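Local structure of transcobalamin-1 (Homo sapiens, 4KKI) at residues A[181-189]-A[224-232]; A[338-349]-A[362-373]. The protein binds vitamin B12 (cobalamin) with femtomolar affinity, carries it as a secreted glycoprotein and protects it from the acid of the stomach. One frame throughout, in Å; residues are numbered along the deposited sequence.

Contact 1 (A[181-189]-A[224-232]); sequences SQFSVDTGA and LVEKILSEK
The Phe183 ring carries the CB of Lys227 over the centre of one face, 3.7 Å above the plane, a CH-pi contact close to the ring normal. At its edge, close to the ring plane, lie Leu224 CD2 and Glu231 CG. The contact belongs to the alpha6-alpha6 barrel of the N-terminal alpha domain: the first turn of helix 185-203 runs nearly antiparallel to the end of helix 213-229, their short axes 9.6 Å apart at 151°, and strand 182-183 and the turn holding Glu231 extend the helix pair. Phe183, just before the N-cap Ser184, is turned between the helices by a CG that stands trans to the backbone N (chi1 169°). Lys227 crosses it at about a right angle and then leads away, its NZ hydrogen-bonded to Tyr178. Deeper in, Ile228 reaches with CD1 to the backbone of Gly188 and Ala189, CD1 lying 3.8 Å from Ala189 N; its CG1 meets Phe183 CE2 at 4.0 Å. Val185 and Glu231 run alongside in opposite senses, with Val185 CG2 3.7 Å from Glu231 CB. Facing away from this packing, Asp186 OD2 hydrogen-bonds cyanocobalamin, so the contact backs a wall of the vitamin pocket. At the polar margin, the amide of Gln182 and carboxylate of Glu231 are steeply inclined. Gln182 NE2 donates to Phe183 O at 2.9 Å and, nearly straight at 169°, to Glu231 OE1 at 3.1 Å, which together fix the amide's rotation; Glu231 OE1 lies in the amide plane of Gln182, while NE2 comes from above the carboxylate plane of Glu231.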
# COMPACT_ATOMS: atom_id res chain seq x y z
N SER A 181 -2.47 -17.10 -7.06
CA SER A 181 -1.18 -17.65 -7.47
C SER A 181 -0.13 -16.55 -7.52
O SER A 181 1.06 -16.82 -7.69
CB SER A 181 -1.30 -18.33 -8.84
OG SER A 181 -1.68 -17.40 -9.84
N GLN A 182 -0.58 -15.31 -7.37
CA GLN A 182 0.30 -14.15 -7.51
C GLN A 182 0.94 -13.73 -6.19
O GLN A 182 0.25 -13.44 -5.22
CB GLN A 182 -0.47 -12.97 -8.11
CG GLN A 182 0.34 -11.69 -8.21
CD GLN A 182 1.53 -11.82 -9.14
OE1 GLN A 182 1.45 -12.48 -10.18
NE2 GLN A 182 2.64 -11.20 -8.77
N PHE A 183 2.26 -13.69 -6.16
CA PHE A 183 2.97 -13.17 -5.01
C PHE A 183 2.72 -11.67 -4.92
O PHE A 183 2.88 -10.96 -5.88
CB PHE A 183 4.46 -13.46 -5.13
CG PHE A 183 5.31 -12.74 -4.14
CD1 PHE A 183 5.42 -13.20 -2.84
CD2 PHE A 183 6.03 -11.63 -4.51
CE1 PHE A 183 6.22 -12.54 -1.93
CE2 PHE A 183 6.83 -10.97 -3.60
CZ PHE A 183 6.93 -11.43 -2.31
N SER A 184 2.29 -11.22 -3.75
CA SER A 184 2.04 -9.80 -3.53
C SER A 184 3.34 -9.05 -3.27
O SER A 184 3.91 -9.13 -2.18
CB SER A 184 1.07 -9.59 -2.36
OG SER A 184 0.87 -8.21 -2.10
N VAL A 185 3.80 -8.33 -4.28
CA VAL A 185 5.03 -7.57 -4.20
C VAL A 185 4.95 -6.53 -3.09
O VAL A 185 5.89 -6.35 -2.33
CB VAL A 185 5.33 -6.88 -5.54
CG1 VAL A 185 6.54 -5.97 -5.43
CG2 VAL A 185 5.54 -7.92 -6.62
N ASP A 186 3.82 -5.84 -3.01
CA ASP A 186 3.60 -4.81 -2.00
C ASP A 186 3.79 -5.39 -0.60
O ASP A 186 4.49 -4.83 0.24
CB ASP A 186 2.19 -4.23 -2.12
CG ASP A 186 1.81 -3.92 -3.56
OD1 ASP A 186 1.57 -4.87 -4.33
OD2 ASP A 186 1.73 -2.72 -3.91
N THR A 187 3.14 -6.53 -0.37
CA THR A 187 3.22 -7.22 0.90
C THR A 187 4.65 -7.68 1.20
O THR A 187 5.17 -7.45 2.29
CB THR A 187 2.28 -8.44 0.91
OG1 THR A 187 0.95 -8.00 0.62
CG2 THR A 187 2.30 -9.12 2.26
N GLY A 188 5.27 -8.32 0.21
CA GLY A 188 6.65 -8.76 0.34
C GLY A 188 7.61 -7.61 0.62
O GLY A 188 8.53 -7.74 1.42
N ALA A 189 7.38 -6.48 -0.05
CA ALA A 189 8.24 -5.32 0.11
C ALA A 189 8.12 -4.73 1.51
O ALA A 189 9.13 -4.43 2.15
CB ALA A 189 7.91 -4.26 -0.94
N LEU A 224 12.37 -13.39 0.36
CA LEU A 224 11.44 -12.35 -0.07
C LEU A 224 12.01 -11.47 -1.17
O LEU A 224 11.30 -11.08 -2.09
CB LEU A 224 10.99 -11.50 1.12
CG LEU A 224 10.05 -12.20 2.11
CD1 LEU A 224 9.74 -11.30 3.30
CD2 LEU A 224 8.77 -12.64 1.41
N VAL A 225 13.31 -11.16 -1.08
CA VAL A 225 13.98 -10.37 -2.10
C VAL A 225 13.99 -11.09 -3.45
O VAL A 225 13.72 -10.50 -4.49
CB VAL A 225 15.43 -10.02 -1.69
CG1 VAL A 225 16.23 -9.48 -2.87
CG2 VAL A 225 15.43 -9.03 -0.54
N GLU A 226 14.28 -12.39 -3.41
CA GLU A 226 14.25 -13.22 -4.60
C GLU A 226 12.86 -13.24 -5.24
O GLU A 226 12.73 -13.11 -6.46
CB GLU A 226 14.72 -14.63 -4.28
CG GLU A 226 16.17 -14.69 -3.82
CD GLU A 226 16.52 -16.01 -3.16
OE1 GLU A 226 15.60 -16.81 -2.89
OE2 GLU A 226 17.72 -16.24 -2.91
N LYS A 227 11.83 -13.40 -4.42
CA LYS A 227 10.45 -13.40 -4.90
C LYS A 227 10.04 -12.03 -5.45
O LYS A 227 9.28 -11.95 -6.41
CB LYS A 227 9.48 -13.82 -3.79
CG LYS A 227 9.65 -15.25 -3.31
CD LYS A 227 8.77 -15.52 -2.10
CE LYS A 227 8.92 -16.96 -1.62
NZ LYS A 227 8.41 -17.92 -2.63
N ILE A 228 10.55 -10.97 -4.83
CA ILE A 228 10.29 -9.62 -5.32
C ILE A 228 10.91 -9.42 -6.70
O ILE A 228 10.25 -8.98 -7.63
CB ILE A 228 10.80 -8.55 -4.33
CG1 ILE A 228 9.88 -8.47 -3.11
CG2 ILE A 228 10.85 -7.18 -5.01
CD1 ILE A 228 10.38 -7.53 -2.04
N LEU A 229 12.19 -9.77 -6.82
CA LEU A 229 12.91 -9.63 -8.08
C LEU A 229 12.36 -10.54 -9.18
O LEU A 229 12.48 -10.23 -10.37
CB LEU A 229 14.40 -9.89 -7.89
CG LEU A 229 15.18 -8.76 -7.21
CD1 LEU A 229 16.59 -9.21 -6.86
CD2 LEU A 229 15.22 -7.54 -8.12
N SER A 230 11.75 -11.65 -8.78
CA SER A 230 11.14 -12.58 -9.74
C SER A 230 9.93 -11.96 -10.42
O SER A 230 9.45 -12.47 -11.43
CB SER A 230 10.74 -13.88 -9.05
OG SER A 230 11.88 -14.59 -8.58
N GLU A 231 9.42 -10.87 -9.84
CA GLU A 231 8.25 -10.20 -10.40
C GLU A 231 8.66 -8.96 -11.18
O GLU A 231 7.81 -8.15 -11.55
CB GLU A 231 7.26 -9.83 -9.29
CG GLU A 231 6.78 -11.00 -8.44
CD GLU A 231 5.88 -11.96 -9.20
OE1 GLU A 231 5.32 -11.57 -10.25
OE2 GLU A 231 5.72 -13.11 -8.74
N LYS A 232 9.95 -8.80 -11.42
CA LYS A 232 10.45 -7.67 -12.19
C LYS A 232 10.10 -7.84 -13.66
O LYS A 232 10.42 -8.85 -14.28
CB LYS A 232 11.96 -7.51 -12.02
CG LYS A 232 12.56 -6.31 -12.74
CD LYS A 232 14.02 -6.09 -12.35
CE LYS A 232 14.93 -7.16 -12.92
NZ LYS A 232 15.03 -7.08 -14.41

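Contact 2 (A[338-349]-A[362-373]). With NAG (2-acetamido-2-deoxy-beta-D-glucopyranose), chain D; NAG (2-acetamido-2-deoxy-beta-D-glucopyranose), chain C; NAG (2-acetamido-2-deoxy-beta-D-glucopyranose), chain B; NAG (2-acetamido-2-deoxy-beta-D-glucopyranose), chain H.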
# COMPACT_ATOMS: atom_id res chain seq x y z
N TYR A 338 -19.14 -6.86 -20.66
CA TYR A 338 -19.15 -6.88 -19.20
C TYR A 338 -19.76 -8.15 -18.65
O TYR A 338 -20.91 -8.49 -18.95
CB TYR A 338 -19.90 -5.67 -18.66
CG TYR A 338 -20.01 -5.62 -17.15
CD1 TYR A 338 -18.89 -5.36 -16.37
CD2 TYR A 338 -21.23 -5.82 -16.51
CE1 TYR A 338 -18.98 -5.31 -14.99
CE2 TYR A 338 -21.33 -5.77 -15.14
CZ TYR A 338 -20.20 -5.52 -14.38
OH TYR A 338 -20.29 -5.46 -13.01
N SER A 339 -19.00 -8.86 -17.82
CA SER A 339 -19.48 -10.11 -17.24
C SER A 339 -19.25 -10.16 -15.73
O SER A 339 -18.29 -9.61 -15.21
CB SER A 339 -18.81 -11.31 -17.92
OG SER A 339 -17.41 -11.30 -17.71
N VAL A 340 -20.17 -10.83 -15.04
CA VAL A 340 -20.03 -11.07 -13.61
C VAL A 340 -19.94 -12.57 -13.36
O VAL A 340 -20.93 -13.29 -13.54
CB VAL A 340 -21.21 -10.50 -12.81
CG1 VAL A 340 -21.11 -10.91 -11.35
CG2 VAL A 340 -21.27 -8.98 -12.95
N ARG A 341 -18.77 -13.04 -12.96
CA ARG A 341 -18.55 -14.47 -12.74
C ARG A 341 -18.52 -14.83 -11.25
O ARG A 341 -17.74 -14.28 -10.48
CB ARG A 341 -17.27 -14.95 -13.43
CG ARG A 341 -16.78 -16.31 -12.96
CD ARG A 341 -15.65 -16.84 -13.84
NE ARG A 341 -16.16 -17.46 -15.06
CZ ARG A 341 -16.12 -16.90 -16.26
NH1 ARG A 341 -15.57 -15.71 -16.42
NH2 ARG A 341 -16.61 -17.54 -17.31
N ILE A 342 -19.39 -15.77 -10.87
CA ILE A 342 -19.40 -16.33 -9.53
C ILE A 342 -19.09 -17.81 -9.66
O ILE A 342 -17.95 -18.24 -9.49
CB ILE A 342 -20.78 -16.12 -8.87
CG1 ILE A 342 -21.19 -14.65 -8.99
CG2 ILE A 342 -20.76 -16.57 -7.42
CD1 ILE A 342 -22.49 -14.31 -8.29
N ASN A 343 -20.12 -18.60 -9.96
CA ASN A 343 -19.93 -19.95 -10.47
C ASN A 343 -20.37 -19.91 -11.92
O ASN A 343 -19.59 -20.17 -12.84
CB ASN A 343 -20.77 -20.95 -9.69
CG ASN A 343 -20.09 -21.42 -8.43
OD1 ASN A 343 -18.91 -21.80 -8.45
ND2 ASN A 343 -20.81 -21.39 -7.31
N GLU A 344 -21.64 -19.56 -12.11
CA GLU A 344 -22.18 -19.24 -13.41
C GLU A 344 -21.69 -17.86 -13.80
O GLU A 344 -21.11 -17.15 -12.98
CB GLU A 344 -23.71 -19.24 -13.35
CG GLU A 344 -24.30 -18.02 -12.62
CD GLU A 344 -24.18 -18.09 -11.10
OE1 GLU A 344 -23.44 -18.96 -10.58
OE2 GLU A 344 -24.84 -17.29 -10.42
N THR A 345 -21.94 -17.46 -15.04
CA THR A 345 -21.53 -16.15 -15.51
C THR A 345 -22.68 -15.40 -16.18
O THR A 345 -23.38 -15.95 -17.04
CB THR A 345 -20.35 -16.25 -16.50
OG1 THR A 345 -19.27 -16.98 -15.89
CG2 THR A 345 -19.85 -14.86 -16.88
N TYR A 346 -22.89 -14.16 -15.76
CA TYR A 346 -23.88 -13.29 -16.39
C TYR A 346 -23.14 -12.23 -17.20
O TYR A 346 -22.19 -11.63 -16.71
CB TYR A 346 -24.75 -12.61 -15.33
CG TYR A 346 -25.33 -13.55 -14.29
CD1 TYR A 346 -24.63 -13.84 -13.13
CD2 TYR A 346 -26.58 -14.13 -14.46
CE1 TYR A 346 -25.14 -14.69 -12.17
CE2 TYR A 346 -27.11 -14.99 -13.51
CZ TYR A 346 -26.38 -15.26 -12.36
OH TYR A 346 -26.89 -16.11 -11.40
N PHE A 347 -23.58 -12.00 -18.44
CA PHE A 347 -22.89 -11.05 -19.30
C PHE A 347 -23.84 -10.24 -20.19
O PHE A 347 -24.90 -10.72 -20.58
CB PHE A 347 -21.84 -11.75 -20.17
CG PHE A 347 -22.42 -12.72 -21.15
CD1 PHE A 347 -22.71 -14.02 -20.77
CD2 PHE A 347 -22.68 -12.34 -22.46
CE1 PHE A 347 -23.24 -14.92 -21.68
CE2 PHE A 347 -23.21 -13.23 -23.37
CZ PHE A 347 -23.49 -14.53 -22.98
N THR A 348 -23.43 -9.01 -20.50
CA THR A 348 -24.15 -8.14 -21.42
C THR A 348 -23.14 -7.32 -22.20
O THR A 348 -21.95 -7.32 -21.88
CB THR A 348 -25.08 -7.15 -20.68
OG1 THR A 348 -24.40 -6.59 -19.56
CG2 THR A 348 -26.35 -7.84 -20.21
N ASN A 349 -23.62 -6.62 -23.21
CA ASN A 349 -22.79 -5.64 -23.86
C ASN A 349 -23.30 -4.29 -23.41
O ASN A 349 -24.46 -3.96 -23.60
CB ASN A 349 -22.84 -5.79 -25.38
CG ASN A 349 -24.24 -5.68 -25.94
OD1 ASN A 349 -25.19 -6.27 -25.43
ND2 ASN A 349 -24.38 -4.92 -27.02
N MET A 362 -20.29 -0.80 -14.66
CA MET A 362 -21.03 -1.53 -13.64
C MET A 362 -22.37 -0.88 -13.35
O MET A 362 -23.39 -1.56 -13.19
CB MET A 362 -20.21 -1.63 -12.35
CG MET A 362 -18.89 -2.38 -12.51
SD MET A 362 -17.98 -2.53 -10.95
CE MET A 362 -19.18 -3.42 -9.95
N GLU A 363 -22.38 0.45 -13.29
CA GLU A 363 -23.59 1.20 -12.98
C GLU A 363 -24.63 1.12 -14.09
O GLU A 363 -25.83 1.08 -13.82
CB GLU A 363 -23.24 2.66 -12.67
CG GLU A 363 -22.46 2.84 -11.37
CD GLU A 363 -22.09 4.28 -11.10
OE1 GLU A 363 -22.16 5.10 -12.04
OE2 GLU A 363 -21.74 4.60 -9.95
N LYS A 364 -24.17 1.09 -15.34
CA LYS A 364 -25.07 0.93 -16.47
C LYS A 364 -25.71 -0.45 -16.46
O LYS A 364 -26.91 -0.59 -16.72
CB LYS A 364 -24.35 1.16 -17.80
CG LYS A 364 -24.49 2.57 -18.34
CD LYS A 364 -25.95 2.94 -18.55
CE LYS A 364 -26.63 2.02 -19.55
NZ LYS A 364 -28.09 2.27 -19.65
N ALA A 365 -24.91 -1.46 -16.15
CA ALA A 365 -25.41 -2.83 -16.07
C ALA A 365 -26.41 -2.97 -14.92
O ALA A 365 -27.38 -3.71 -15.03
CB ALA A 365 -24.26 -3.81 -15.91
N GLN A 366 -26.15 -2.26 -13.83
CA GLN A 366 -27.05 -2.28 -12.67
C GLN A 366 -28.42 -1.73 -13.04
O GLN A 366 -29.45 -2.22 -12.57
CB GLN A 366 -26.45 -1.49 -11.50
CG GLN A 366 -27.29 -1.54 -10.23
CD GLN A 366 -26.60 -0.88 -9.05
OE1 GLN A 366 -26.67 -1.37 -7.92
NE2 GLN A 366 -25.95 0.25 -9.31
N LYS A 367 -28.43 -0.70 -13.89
CA LYS A 367 -29.68 -0.11 -14.36
C LYS A 367 -30.44 -1.06 -15.28
O LYS A 367 -31.66 -1.14 -15.22
CB LYS A 367 -29.42 1.23 -15.06
CG LYS A 367 -29.11 2.39 -14.11
CD LYS A 367 -30.30 3.34 -13.96
CE LYS A 367 -31.47 2.70 -13.21
NZ LYS A 367 -32.64 3.61 -13.12
N MET A 368 -29.70 -1.77 -16.13
CA MET A 368 -30.30 -2.74 -17.05
C MET A 368 -30.96 -3.88 -16.29
O MET A 368 -32.00 -4.39 -16.70
CB MET A 368 -29.25 -3.30 -18.01
CG MET A 368 -28.59 -2.26 -18.91
SD MET A 368 -27.29 -2.97 -19.94
CE MET A 368 -26.64 -1.50 -20.73
N ASN A 369 -30.35 -4.25 -15.17
CA ASN A 369 -30.80 -5.37 -14.36
C ASN A 369 -30.24 -5.34 -12.94
O ASN A 369 -29.10 -5.74 -12.72
CB ASN A 369 -30.37 -6.67 -15.02
CG ASN A 369 -31.26 -7.82 -14.64
OD1 ASN A 369 -31.58 -8.02 -13.48
ND2 ASN A 369 -31.67 -8.58 -15.64
N ASP A 370 -31.03 -4.87 -11.99
CA ASP A 370 -30.55 -4.73 -10.62
C ASP A 370 -30.44 -6.08 -9.92
O ASP A 370 -29.71 -6.23 -8.94
CB ASP A 370 -31.46 -3.79 -9.82
CG ASP A 370 -30.89 -3.43 -8.46
OD1 ASP A 370 -29.99 -2.57 -8.39
OD2 ASP A 370 -31.35 -4.01 -7.45
N THR A 371 -31.19 -7.06 -10.42
CA THR A 371 -31.18 -8.39 -9.83
C THR A 371 -29.84 -9.07 -10.05
O THR A 371 -29.29 -9.70 -9.14
CB THR A 371 -32.29 -9.27 -10.43
OG1 THR A 371 -33.54 -8.56 -10.40
CG2 THR A 371 -32.43 -10.57 -9.64
N ILE A 372 -29.31 -8.93 -11.26
CA ILE A 372 -28.11 -9.65 -11.66
C ILE A 372 -26.85 -8.78 -11.56
O ILE A 372 -25.79 -9.25 -11.13
CB ILE A 372 -28.26 -10.21 -13.10
CG1 ILE A 372 -28.85 -11.62 -13.07
CG2 ILE A 372 -26.93 -10.27 -13.81
CD1 ILE A 372 -30.29 -11.69 -12.61
N PHE A 373 -26.98 -7.51 -11.92
CA PHE A 373 -25.82 -6.63 -11.95
C PHE A 373 -25.85 -5.58 -10.83
O PHE A 373 -25.05 -4.64 -10.83
CB PHE A 373 -25.69 -5.96 -13.32
CG PHE A 373 -25.41 -6.93 -14.43
CD1 PHE A 373 -24.37 -7.84 -14.32
CD2 PHE A 373 -26.18 -6.93 -15.58
CE1 PHE A 373 -24.10 -8.74 -15.34
CE2 PHE A 373 -25.91 -7.83 -16.61
CZ PHE A 373 -24.87 -8.73 -16.49
C1 NAG D . -32.56 -9.71 -15.45
C2 NAG D . -34.10 -9.76 -15.36
C3 NAG D . -34.73 -11.15 -15.36
C4 NAG D . -33.94 -12.13 -16.19
C5 NAG D . -32.50 -12.08 -15.77
C6 NAG D . -31.70 -13.15 -16.49
C7 NAG D . -34.85 -7.77 -14.25
C8 NAG D . -35.02 -7.06 -12.95
N2 NAG D . -34.51 -9.05 -14.18
O3 NAG D . -36.04 -11.04 -15.91
O4 NAG D . -34.45 -13.44 -15.98
O5 NAG D . -32.02 -10.82 -16.18
O6 NAG D . -31.92 -13.00 -17.89
O7 NAG D . -35.02 -7.22 -15.32
C1 NAG C . -25.66 -4.74 -27.66
C2 NAG C . -26.52 -3.46 -27.83
C3 NAG C . -27.71 -3.56 -28.79
C4 NAG C . -27.39 -4.45 -29.96
C5 NAG C . -26.96 -5.80 -29.41
C6 NAG C . -26.80 -6.80 -30.54
C7 NAG C . -26.31 -2.22 -25.77
C8 NAG C . -27.01 -1.73 -24.54
N2 NAG C . -26.99 -3.07 -26.52
O3 NAG C . -28.02 -2.26 -29.30
O4 NAG C . -28.56 -4.60 -30.76
O5 NAG C . -25.70 -5.61 -28.79
O6 NAG C . -25.68 -6.42 -31.35
O7 NAG C . -25.18 -1.87 -26.06
C1 NAG B . -20.23 -22.30 -6.36
C2 NAG B . -20.87 -21.68 -5.12
C3 NAG B . -20.88 -22.61 -3.91
C4 NAG B . -21.23 -24.04 -4.29
C5 NAG B . -20.41 -24.49 -5.49
C6 NAG B . -20.75 -25.92 -5.89
C7 NAG B . -20.79 -19.44 -4.22
C8 NAG B . -20.06 -18.13 -4.18
N2 NAG B . -20.16 -20.46 -4.78
O3 NAG B . -21.83 -22.13 -2.98
O4 NAG B . -20.94 -24.89 -3.20
O5 NAG B . -20.66 -23.63 -6.57
O6 NAG B . -19.67 -26.48 -6.61
O7 NAG B . -21.92 -19.54 -3.74
C1 NAG H . -18.16 -12.08 -23.32
C2 NAG H . -17.55 -12.93 -24.44
C3 NAG H . -18.37 -14.19 -24.67
C4 NAG H . -18.55 -14.94 -23.36
C5 NAG H . -19.08 -14.02 -22.26
C6 NAG H . -19.10 -14.76 -20.93
C7 NAG H . -16.30 -12.13 -26.36
C8 NAG H . -16.42 -11.89 -27.83
N2 NAG H . -17.44 -12.16 -25.66
O3 NAG H . -17.71 -15.02 -25.60
O4 NAG H . -19.45 -16.00 -23.54
O5 NAG H . -18.28 -12.85 -22.14
O6 NAG H . -19.47 -13.86 -19.91
O7 NAG H . -15.20 -12.30 -25.84
O HOH W 1 -22.62 -4.13 -12.22
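Tyr338 is joined to Met362 and Phe373 through a single water, in a contact that has no direct hydrogen bond across it: the Tyr338 hydroxyl donates to the water at 2.8 Å, which in turn donates to Met362 O and Phe373 O. Here the hairpin of strands 333-341 and 345-353 in the C-terminal beta domain packs against helix 358-368 and the short, weakly bonded helix 370-373. Phe373 is the wedge. Val340 CG2 and Tyr346 O meet its edge in the ring plane, with Val340 CG2 3.6 Å from Phe373 CD1, while Thr348 OG1 approaches Phe373 CE2 obliquely to 3.5 Å. Tyr338 CD2 lies toward the rim of one face, and Ile372 CG2 sits over the centre of the other; the Tyr338 and Phe373 planes are inclined at 57°. Ile372 crosses Tyr346 at about a right angle, CG2 3.5 Å from Tyr346 CB and CG1 in an off-centre CH-pi contact with the ring. Held trans to its backbone N (chi1 178°), the Tyr338 ring extends toward the helix and sets CE2 3.6 Å from Ala365 CB. Beyond the contact, Met362 and Val340 adjoin Ile386 and Ile389 of strand 384-389. Asn369 OD1 accepts weak capping bonds from Thr371 N and Ile372 N. N-linked sugars on Asn349 and Asn369 lie near the contact, and that on Asn343 at the hairpin turn. The chemistry implies a hydrophobic join in which one water ties Tyr338 OH to Met362 O and Phe373 O.

Contact 1 and contact 2 lie in different domains, their centres about 33 Å apart and their nearest atoms about 15 Å apart, without touching. They follow in series along the chain: 181-189 with 224-232 closes within the N-terminal helical barrel, and 338-349 with 362-373 opens only after the flexible linker, in the C-terminal beta domain. They share no helix or sheet. What joins them is cyanocobalamin, held between the two domains: contact 1 supplies Asp186, whereas contact 2 stands a layer behind, with Met362 and Val340 near the binding residues Ile386 and Trp402. Each contact thus belongs to the internal build of one half of the vitamin's enclosure.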